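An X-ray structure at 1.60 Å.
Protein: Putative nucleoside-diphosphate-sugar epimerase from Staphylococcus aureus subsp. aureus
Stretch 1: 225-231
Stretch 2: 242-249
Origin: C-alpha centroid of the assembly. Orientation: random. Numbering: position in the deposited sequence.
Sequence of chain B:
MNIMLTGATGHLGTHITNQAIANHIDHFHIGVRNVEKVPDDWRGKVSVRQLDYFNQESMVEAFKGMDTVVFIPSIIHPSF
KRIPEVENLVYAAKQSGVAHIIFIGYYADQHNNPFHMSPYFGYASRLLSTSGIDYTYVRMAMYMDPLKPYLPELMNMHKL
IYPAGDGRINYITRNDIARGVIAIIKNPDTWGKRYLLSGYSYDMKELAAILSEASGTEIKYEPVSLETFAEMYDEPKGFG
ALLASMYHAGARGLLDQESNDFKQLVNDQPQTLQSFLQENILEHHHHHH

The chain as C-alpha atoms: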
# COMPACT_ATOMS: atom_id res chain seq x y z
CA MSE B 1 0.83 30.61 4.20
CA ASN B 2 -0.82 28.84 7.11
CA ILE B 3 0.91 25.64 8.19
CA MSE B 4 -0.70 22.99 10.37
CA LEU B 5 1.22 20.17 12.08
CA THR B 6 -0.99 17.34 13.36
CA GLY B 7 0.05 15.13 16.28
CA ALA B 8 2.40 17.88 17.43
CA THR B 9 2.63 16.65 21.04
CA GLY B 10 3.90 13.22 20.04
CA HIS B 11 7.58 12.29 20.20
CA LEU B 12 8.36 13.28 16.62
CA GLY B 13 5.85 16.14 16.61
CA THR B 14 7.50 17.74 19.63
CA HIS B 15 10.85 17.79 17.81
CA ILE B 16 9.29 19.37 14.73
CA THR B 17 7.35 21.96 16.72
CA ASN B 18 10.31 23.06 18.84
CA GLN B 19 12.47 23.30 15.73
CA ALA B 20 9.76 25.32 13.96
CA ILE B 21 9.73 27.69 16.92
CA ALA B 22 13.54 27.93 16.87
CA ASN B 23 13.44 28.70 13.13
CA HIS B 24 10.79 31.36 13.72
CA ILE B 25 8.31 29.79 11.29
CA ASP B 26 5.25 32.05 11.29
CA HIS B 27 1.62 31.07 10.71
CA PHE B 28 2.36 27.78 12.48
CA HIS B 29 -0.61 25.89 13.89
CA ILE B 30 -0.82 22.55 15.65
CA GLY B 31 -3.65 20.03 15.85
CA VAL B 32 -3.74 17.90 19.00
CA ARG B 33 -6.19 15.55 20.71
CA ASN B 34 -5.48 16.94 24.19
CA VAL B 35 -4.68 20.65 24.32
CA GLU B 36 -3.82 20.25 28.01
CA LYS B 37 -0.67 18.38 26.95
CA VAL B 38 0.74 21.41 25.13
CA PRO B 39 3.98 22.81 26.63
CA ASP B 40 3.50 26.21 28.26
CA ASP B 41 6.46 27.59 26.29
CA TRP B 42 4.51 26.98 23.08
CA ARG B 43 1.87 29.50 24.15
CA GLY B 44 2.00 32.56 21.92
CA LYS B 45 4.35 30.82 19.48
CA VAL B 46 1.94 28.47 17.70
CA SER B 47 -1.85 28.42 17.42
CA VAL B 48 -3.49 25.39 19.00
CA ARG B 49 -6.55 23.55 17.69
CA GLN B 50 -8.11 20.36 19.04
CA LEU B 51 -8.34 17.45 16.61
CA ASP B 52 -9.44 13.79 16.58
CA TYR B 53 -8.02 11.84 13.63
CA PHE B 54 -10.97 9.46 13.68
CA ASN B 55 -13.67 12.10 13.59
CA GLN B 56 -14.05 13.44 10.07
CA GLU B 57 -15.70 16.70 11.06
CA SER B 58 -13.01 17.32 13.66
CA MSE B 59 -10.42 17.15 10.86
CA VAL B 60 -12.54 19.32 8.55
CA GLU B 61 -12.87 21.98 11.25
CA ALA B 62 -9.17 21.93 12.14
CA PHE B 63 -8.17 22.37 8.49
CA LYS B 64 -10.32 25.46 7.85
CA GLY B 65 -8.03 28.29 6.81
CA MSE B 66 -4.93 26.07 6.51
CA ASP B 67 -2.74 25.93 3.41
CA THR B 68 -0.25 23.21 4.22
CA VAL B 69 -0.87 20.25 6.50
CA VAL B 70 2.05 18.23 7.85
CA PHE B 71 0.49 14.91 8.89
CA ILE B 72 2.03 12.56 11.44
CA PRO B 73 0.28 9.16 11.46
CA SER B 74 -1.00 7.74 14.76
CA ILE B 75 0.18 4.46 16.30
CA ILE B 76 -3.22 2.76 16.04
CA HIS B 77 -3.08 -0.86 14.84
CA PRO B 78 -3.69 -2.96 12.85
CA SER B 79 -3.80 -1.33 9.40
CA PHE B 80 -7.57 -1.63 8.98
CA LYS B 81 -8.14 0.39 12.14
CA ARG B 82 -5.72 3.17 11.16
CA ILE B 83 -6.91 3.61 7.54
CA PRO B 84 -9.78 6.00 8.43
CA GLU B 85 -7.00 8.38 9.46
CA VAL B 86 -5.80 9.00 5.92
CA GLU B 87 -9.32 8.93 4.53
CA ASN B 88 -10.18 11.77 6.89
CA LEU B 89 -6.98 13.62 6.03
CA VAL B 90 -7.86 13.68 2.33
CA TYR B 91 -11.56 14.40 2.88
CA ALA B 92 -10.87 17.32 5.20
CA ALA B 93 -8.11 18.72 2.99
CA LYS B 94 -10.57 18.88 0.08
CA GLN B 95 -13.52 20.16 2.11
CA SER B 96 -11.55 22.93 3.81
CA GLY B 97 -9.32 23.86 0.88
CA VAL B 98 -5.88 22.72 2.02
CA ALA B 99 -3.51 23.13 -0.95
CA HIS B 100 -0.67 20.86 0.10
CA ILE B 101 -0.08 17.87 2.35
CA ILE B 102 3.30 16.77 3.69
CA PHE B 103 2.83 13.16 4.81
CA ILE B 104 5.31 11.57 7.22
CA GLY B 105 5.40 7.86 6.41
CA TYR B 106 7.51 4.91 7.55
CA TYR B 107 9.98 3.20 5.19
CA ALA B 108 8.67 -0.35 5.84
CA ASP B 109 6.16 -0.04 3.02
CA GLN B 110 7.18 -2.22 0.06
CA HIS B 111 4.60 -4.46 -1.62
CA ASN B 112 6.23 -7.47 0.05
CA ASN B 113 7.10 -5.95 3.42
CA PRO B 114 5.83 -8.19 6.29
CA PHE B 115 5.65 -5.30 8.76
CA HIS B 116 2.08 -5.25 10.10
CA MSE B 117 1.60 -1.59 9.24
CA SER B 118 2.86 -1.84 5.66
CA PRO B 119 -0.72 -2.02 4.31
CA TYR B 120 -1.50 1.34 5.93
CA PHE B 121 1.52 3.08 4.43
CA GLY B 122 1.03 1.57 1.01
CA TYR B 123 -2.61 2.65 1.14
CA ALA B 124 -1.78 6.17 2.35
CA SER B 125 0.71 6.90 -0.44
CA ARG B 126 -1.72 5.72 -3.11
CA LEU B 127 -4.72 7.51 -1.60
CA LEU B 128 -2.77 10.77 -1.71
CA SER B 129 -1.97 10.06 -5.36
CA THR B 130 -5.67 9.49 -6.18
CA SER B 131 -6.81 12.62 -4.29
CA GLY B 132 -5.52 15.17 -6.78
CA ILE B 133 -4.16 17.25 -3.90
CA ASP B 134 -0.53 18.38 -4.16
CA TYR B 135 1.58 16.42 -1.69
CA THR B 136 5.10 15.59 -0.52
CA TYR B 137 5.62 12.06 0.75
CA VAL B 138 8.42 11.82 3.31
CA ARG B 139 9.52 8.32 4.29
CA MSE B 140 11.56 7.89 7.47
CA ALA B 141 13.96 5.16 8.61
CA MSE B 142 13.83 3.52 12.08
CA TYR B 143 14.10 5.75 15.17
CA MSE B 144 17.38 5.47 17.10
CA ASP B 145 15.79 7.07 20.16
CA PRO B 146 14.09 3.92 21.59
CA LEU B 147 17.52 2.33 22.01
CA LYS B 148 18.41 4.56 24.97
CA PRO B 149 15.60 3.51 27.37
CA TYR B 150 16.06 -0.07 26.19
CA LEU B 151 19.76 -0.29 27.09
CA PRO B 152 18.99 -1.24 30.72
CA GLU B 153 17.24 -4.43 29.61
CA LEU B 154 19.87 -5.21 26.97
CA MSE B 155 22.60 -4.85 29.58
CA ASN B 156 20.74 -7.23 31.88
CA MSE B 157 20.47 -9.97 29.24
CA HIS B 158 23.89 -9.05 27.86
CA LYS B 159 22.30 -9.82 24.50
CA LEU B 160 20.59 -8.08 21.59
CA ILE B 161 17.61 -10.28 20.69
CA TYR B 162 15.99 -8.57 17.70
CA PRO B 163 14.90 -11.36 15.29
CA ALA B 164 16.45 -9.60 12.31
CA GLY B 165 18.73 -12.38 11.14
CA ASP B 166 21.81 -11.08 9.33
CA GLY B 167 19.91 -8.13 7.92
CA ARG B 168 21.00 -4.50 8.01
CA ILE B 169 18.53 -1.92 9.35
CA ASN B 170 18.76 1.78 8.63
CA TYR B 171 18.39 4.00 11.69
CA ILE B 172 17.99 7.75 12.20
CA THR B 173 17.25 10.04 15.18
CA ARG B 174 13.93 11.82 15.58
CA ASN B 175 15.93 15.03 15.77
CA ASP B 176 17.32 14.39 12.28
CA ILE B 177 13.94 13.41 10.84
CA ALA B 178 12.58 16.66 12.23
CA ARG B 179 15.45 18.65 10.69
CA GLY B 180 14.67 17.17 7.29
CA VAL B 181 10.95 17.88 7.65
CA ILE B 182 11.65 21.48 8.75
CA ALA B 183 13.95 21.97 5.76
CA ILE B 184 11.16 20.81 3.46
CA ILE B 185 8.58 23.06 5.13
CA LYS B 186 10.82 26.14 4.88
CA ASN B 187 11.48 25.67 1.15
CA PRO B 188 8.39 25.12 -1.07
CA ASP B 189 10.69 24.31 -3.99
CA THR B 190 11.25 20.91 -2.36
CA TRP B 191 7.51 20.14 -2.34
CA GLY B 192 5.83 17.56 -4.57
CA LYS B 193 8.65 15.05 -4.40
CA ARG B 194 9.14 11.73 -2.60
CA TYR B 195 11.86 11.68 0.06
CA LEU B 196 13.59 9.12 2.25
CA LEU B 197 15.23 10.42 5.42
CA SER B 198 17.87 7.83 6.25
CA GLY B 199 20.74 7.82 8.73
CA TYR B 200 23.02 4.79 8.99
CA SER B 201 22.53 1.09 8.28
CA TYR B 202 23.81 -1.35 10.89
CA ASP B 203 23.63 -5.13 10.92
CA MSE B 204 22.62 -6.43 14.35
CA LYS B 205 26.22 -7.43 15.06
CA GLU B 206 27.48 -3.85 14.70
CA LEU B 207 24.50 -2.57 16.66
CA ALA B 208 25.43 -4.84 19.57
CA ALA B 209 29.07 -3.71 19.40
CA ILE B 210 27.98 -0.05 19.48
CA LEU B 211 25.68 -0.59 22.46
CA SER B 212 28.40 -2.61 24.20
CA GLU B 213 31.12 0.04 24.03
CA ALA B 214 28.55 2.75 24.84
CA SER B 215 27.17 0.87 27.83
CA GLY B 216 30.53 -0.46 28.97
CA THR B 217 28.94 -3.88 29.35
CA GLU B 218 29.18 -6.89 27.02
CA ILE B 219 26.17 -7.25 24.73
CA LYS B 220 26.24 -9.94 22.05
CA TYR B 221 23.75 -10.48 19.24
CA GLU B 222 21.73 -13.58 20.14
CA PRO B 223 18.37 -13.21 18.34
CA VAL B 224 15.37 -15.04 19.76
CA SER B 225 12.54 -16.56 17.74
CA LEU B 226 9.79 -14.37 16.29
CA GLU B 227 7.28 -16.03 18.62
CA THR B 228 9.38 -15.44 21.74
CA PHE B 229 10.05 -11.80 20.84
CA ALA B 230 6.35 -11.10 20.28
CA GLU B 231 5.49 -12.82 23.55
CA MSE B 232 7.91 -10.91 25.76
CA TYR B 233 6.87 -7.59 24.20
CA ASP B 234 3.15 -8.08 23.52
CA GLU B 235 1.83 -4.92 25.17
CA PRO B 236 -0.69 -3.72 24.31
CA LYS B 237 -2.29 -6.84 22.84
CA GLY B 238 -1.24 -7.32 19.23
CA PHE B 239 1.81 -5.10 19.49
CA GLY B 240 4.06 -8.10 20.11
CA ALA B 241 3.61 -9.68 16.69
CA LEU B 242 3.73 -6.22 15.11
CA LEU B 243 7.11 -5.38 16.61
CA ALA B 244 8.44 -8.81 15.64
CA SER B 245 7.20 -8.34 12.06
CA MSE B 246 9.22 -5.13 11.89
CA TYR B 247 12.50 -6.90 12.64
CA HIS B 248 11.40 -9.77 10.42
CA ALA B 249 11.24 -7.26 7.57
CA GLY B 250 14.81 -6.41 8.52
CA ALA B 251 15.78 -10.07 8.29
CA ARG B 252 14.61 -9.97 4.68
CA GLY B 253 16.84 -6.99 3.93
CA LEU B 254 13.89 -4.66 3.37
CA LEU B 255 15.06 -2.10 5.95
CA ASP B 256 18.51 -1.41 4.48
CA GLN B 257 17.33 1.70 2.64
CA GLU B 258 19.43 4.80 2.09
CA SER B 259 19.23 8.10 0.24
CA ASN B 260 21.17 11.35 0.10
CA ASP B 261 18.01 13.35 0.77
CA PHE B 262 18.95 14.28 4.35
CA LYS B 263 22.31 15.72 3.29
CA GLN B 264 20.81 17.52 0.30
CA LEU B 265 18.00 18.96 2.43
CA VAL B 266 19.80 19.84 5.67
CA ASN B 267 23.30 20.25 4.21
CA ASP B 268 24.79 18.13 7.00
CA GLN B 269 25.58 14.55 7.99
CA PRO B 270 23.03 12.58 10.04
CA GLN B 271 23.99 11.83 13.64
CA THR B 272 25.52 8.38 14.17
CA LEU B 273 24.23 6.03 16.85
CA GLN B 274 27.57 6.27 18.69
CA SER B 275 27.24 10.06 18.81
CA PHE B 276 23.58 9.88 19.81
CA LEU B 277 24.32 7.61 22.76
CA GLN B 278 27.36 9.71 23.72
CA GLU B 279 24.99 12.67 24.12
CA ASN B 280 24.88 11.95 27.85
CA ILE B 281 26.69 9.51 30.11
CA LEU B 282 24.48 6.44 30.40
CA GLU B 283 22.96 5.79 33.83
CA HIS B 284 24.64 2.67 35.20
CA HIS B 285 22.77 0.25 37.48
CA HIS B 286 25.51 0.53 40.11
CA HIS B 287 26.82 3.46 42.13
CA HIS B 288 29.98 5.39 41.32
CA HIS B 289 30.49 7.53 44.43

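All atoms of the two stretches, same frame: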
# COMPACT_ATOMS: atom_id res chain seq x y z
N SER B 225 13.53 -16.26 18.76
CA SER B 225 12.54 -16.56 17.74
C SER B 225 11.53 -15.43 17.62
O SER B 225 11.40 -14.61 18.53
CB SER B 225 11.81 -17.86 18.09
OG SER B 225 11.09 -17.71 19.30
N LEU B 226 10.80 -15.40 16.51
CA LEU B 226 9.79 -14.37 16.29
C LEU B 226 8.66 -14.52 17.30
O LEU B 226 8.08 -13.52 17.75
CB LEU B 226 9.23 -14.47 14.87
CG LEU B 226 10.20 -14.17 13.72
CD1 LEU B 226 9.56 -14.56 12.40
CD2 LEU B 226 10.56 -12.69 13.73
N GLU B 227 8.34 -15.76 17.66
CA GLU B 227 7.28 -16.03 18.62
C GLU B 227 7.67 -15.54 20.01
O GLU B 227 6.88 -14.88 20.69
CB GLU B 227 6.98 -17.54 18.68
CG GLU B 227 6.61 -18.18 17.35
CD GLU B 227 7.76 -18.22 16.37
OE1 GLU B 227 8.84 -18.74 16.73
OE2 GLU B 227 7.59 -17.75 15.22
N THR B 228 8.89 -15.85 20.43
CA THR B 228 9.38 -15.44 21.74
C THR B 228 9.44 -13.92 21.87
O THR B 228 9.03 -13.36 22.88
CB THR B 228 10.79 -16.03 22.01
OG1 THR B 228 10.72 -17.46 21.94
CG2 THR B 228 11.28 -15.63 23.39
N PHE B 229 9.95 -13.26 20.83
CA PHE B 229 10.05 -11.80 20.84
C PHE B 229 8.67 -11.16 21.00
O PHE B 229 8.49 -10.25 21.81
CB PHE B 229 10.70 -11.31 19.55
CG PHE B 229 11.02 -9.84 19.56
CD1 PHE B 229 12.12 -9.37 20.27
CD2 PHE B 229 10.22 -8.93 18.89
CE1 PHE B 229 12.42 -8.01 20.30
CE2 PHE B 229 10.50 -7.57 18.92
CZ PHE B 229 11.61 -7.11 19.63
N ALA B 230 7.70 -11.63 20.22
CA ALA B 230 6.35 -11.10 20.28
C ALA B 230 5.73 -11.30 21.65
O ALA B 230 5.02 -10.44 22.16
CB ALA B 230 5.48 -11.76 19.21
N GLU B 231 6.01 -12.46 22.24
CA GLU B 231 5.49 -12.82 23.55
C GLU B 231 6.02 -11.95 24.68
O GLU B 231 5.25 -11.49 25.52
CB GLU B 231 5.81 -14.29 23.84
CG GLU B 231 4.96 -15.27 23.04
CD GLU B 231 5.46 -16.69 23.12
OE1 GLU B 231 6.00 -17.09 24.18
OE2 GLU B 231 5.30 -17.43 22.12
N LEU B 242 3.45 -7.36 15.98
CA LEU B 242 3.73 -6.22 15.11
C LEU B 242 5.19 -5.81 15.20
O LEU B 242 5.84 -5.55 14.19
CB LEU B 242 2.82 -5.04 15.49
CG LEU B 242 3.00 -3.70 14.75
CD1 LEU B 242 1.71 -2.91 14.79
CD2 LEU B 242 4.14 -2.90 15.39
N LEU B 243 5.72 -5.75 16.42
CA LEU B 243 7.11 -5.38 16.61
C LEU B 243 8.01 -6.44 15.99
O LEU B 243 9.01 -6.13 15.33
CB LEU B 243 7.43 -5.23 18.09
CG LEU B 243 8.76 -4.55 18.43
CD1 LEU B 243 8.76 -3.12 17.91
CD2 LEU B 243 8.95 -4.57 19.94
N ALA B 244 7.66 -7.71 16.19
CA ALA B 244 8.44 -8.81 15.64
C ALA B 244 8.45 -8.73 14.11
O ALA B 244 9.49 -8.93 13.49
CB ALA B 244 7.86 -10.15 16.10
N SER B 245 7.30 -8.42 13.52
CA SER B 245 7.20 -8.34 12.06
C SER B 245 8.10 -7.24 11.51
O SER B 245 8.56 -7.32 10.36
CB SER B 245 5.75 -8.10 11.62
OG SER B 245 5.35 -6.75 11.81
N MSE B 246 8.36 -6.22 12.32
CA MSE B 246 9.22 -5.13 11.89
C MSE B 246 10.65 -5.65 11.74
O MSE B 246 11.29 -5.42 10.71
CB MSE B 246 9.16 -3.99 12.92
CG MSE B 246 9.82 -2.69 12.46
SE MSE B 246 9.37 -1.22 13.64
CE MSE B 246 10.52 -1.69 15.12
N TYR B 247 11.15 -6.36 12.74
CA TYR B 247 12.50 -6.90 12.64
C TYR B 247 12.56 -8.02 11.62
O TYR B 247 13.61 -8.26 11.02
CB TYR B 247 12.98 -7.34 14.02
CG TYR B 247 13.16 -6.14 14.92
CD1 TYR B 247 14.19 -5.23 14.68
CD2 TYR B 247 12.23 -5.83 15.91
CE1 TYR B 247 14.29 -4.04 15.40
CE2 TYR B 247 12.32 -4.64 16.64
CZ TYR B 247 13.35 -3.75 16.37
OH TYR B 247 13.42 -2.56 17.05
N HIS B 248 11.44 -8.70 11.40
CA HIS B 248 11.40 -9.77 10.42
C HIS B 248 11.62 -9.14 9.04
O HIS B 248 12.28 -9.71 8.17
CB HIS B 248 10.05 -10.49 10.48
CG HIS B 248 9.95 -11.66 9.55
ND1 HIS B 248 10.90 -12.65 9.49
CD2 HIS B 248 8.99 -12.00 8.65
CE1 HIS B 248 10.54 -13.56 8.60
NE2 HIS B 248 9.39 -13.18 8.07
N ALA B 249 11.06 -7.95 8.84
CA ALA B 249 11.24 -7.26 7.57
C ALA B 249 12.73 -6.95 7.42
O ALA B 249 13.27 -6.95 6.32
CB ALA B 249 10.42 -5.97 7.54

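This is a small, apolar helix-to-helix contact, held by side-chain packing around Ala 244, with no hydrogen bond between the two stretches. Helix 226-231 and helix 242-249 approach to 8.5 Å between axes, and their N-to-C directions differ by 138°, so they run roughly but not strictly antiparallel. About 308 Å² of surface is buried, both sides summed.

The helices come nearest at a pair of alanines. The CA atoms of Ala 230 and Ala 244 are 5.6 Å apart, and Ala 230 CB lies 4.2 Å from Ala 244 CB. A methyl group on each side takes little room, which suits such a close crossing. Ala 244 points toward the first stretch and is buried. Its CB also lies 3.8 Å from the backbone atom Leu 226 O and 3.9 Å from Phe 229 CD2. One small residue therefore touches Leu 226, Phe 229 and Ala 230, which lie along one side of the first helix. Leu 226 O is not left without a partner, because it accepts a helical hydrogen bond from Ala 230 N at 3.1 Å.

Phe 229 is the main aromatic group of the contact. It is buried, and its t rotamer carries the ring across to the second helix. Leu 243 sits at the edge of this ring, near its plane, with Leu 243 CG 3.5 Å from Phe 229 CE2. Ala 244 CA approaches Phe 229 CD2 to 3.7 Å. Tyr 247, one turn on from Leu 243, adds its own ring, with Tyr 247 CD2 3.9 Å from Phe 229 CE2. The two ring planes are steeply inclined, at 79°, and the centroids are 5.6 Å apart. The arrangement is oblique. A large flat side chain suits this place because it can reach three residues of the opposing helix at once.

Leu 226 makes the other end of the contact. Its CB points toward the second stretch, and its side chain is in the m, t conformation. Leu 226 CD1 lies over one face of the His 248 ring, 4.0 Å from the ring centroid and 24° off the normal, in a CH-pi contact. The closest atom pair is Leu 226 CD1 to His 248 ND1, at 3.7 Å. The imidazole thus offers its flat face to the leucine, while His 248 NE2 is hydrogen-bonded elsewhere in the structure.

Two serine hydroxyls make bonds within their own stretches. Ser 225 caps the first helix: Ser 225 OG accepts from Thr 228 N at 3.1 Å. On the second helix, Ser 245 points away from the contact, and Ser 245 OG donates to Leu 242 O at 2.7 Å; it is also hydrogen-bonded elsewhere in the structure. Leu 242 also points away. Glu 231 is exposed and out of reach of the second stretch, so its charged group stays clear of the apolar packing.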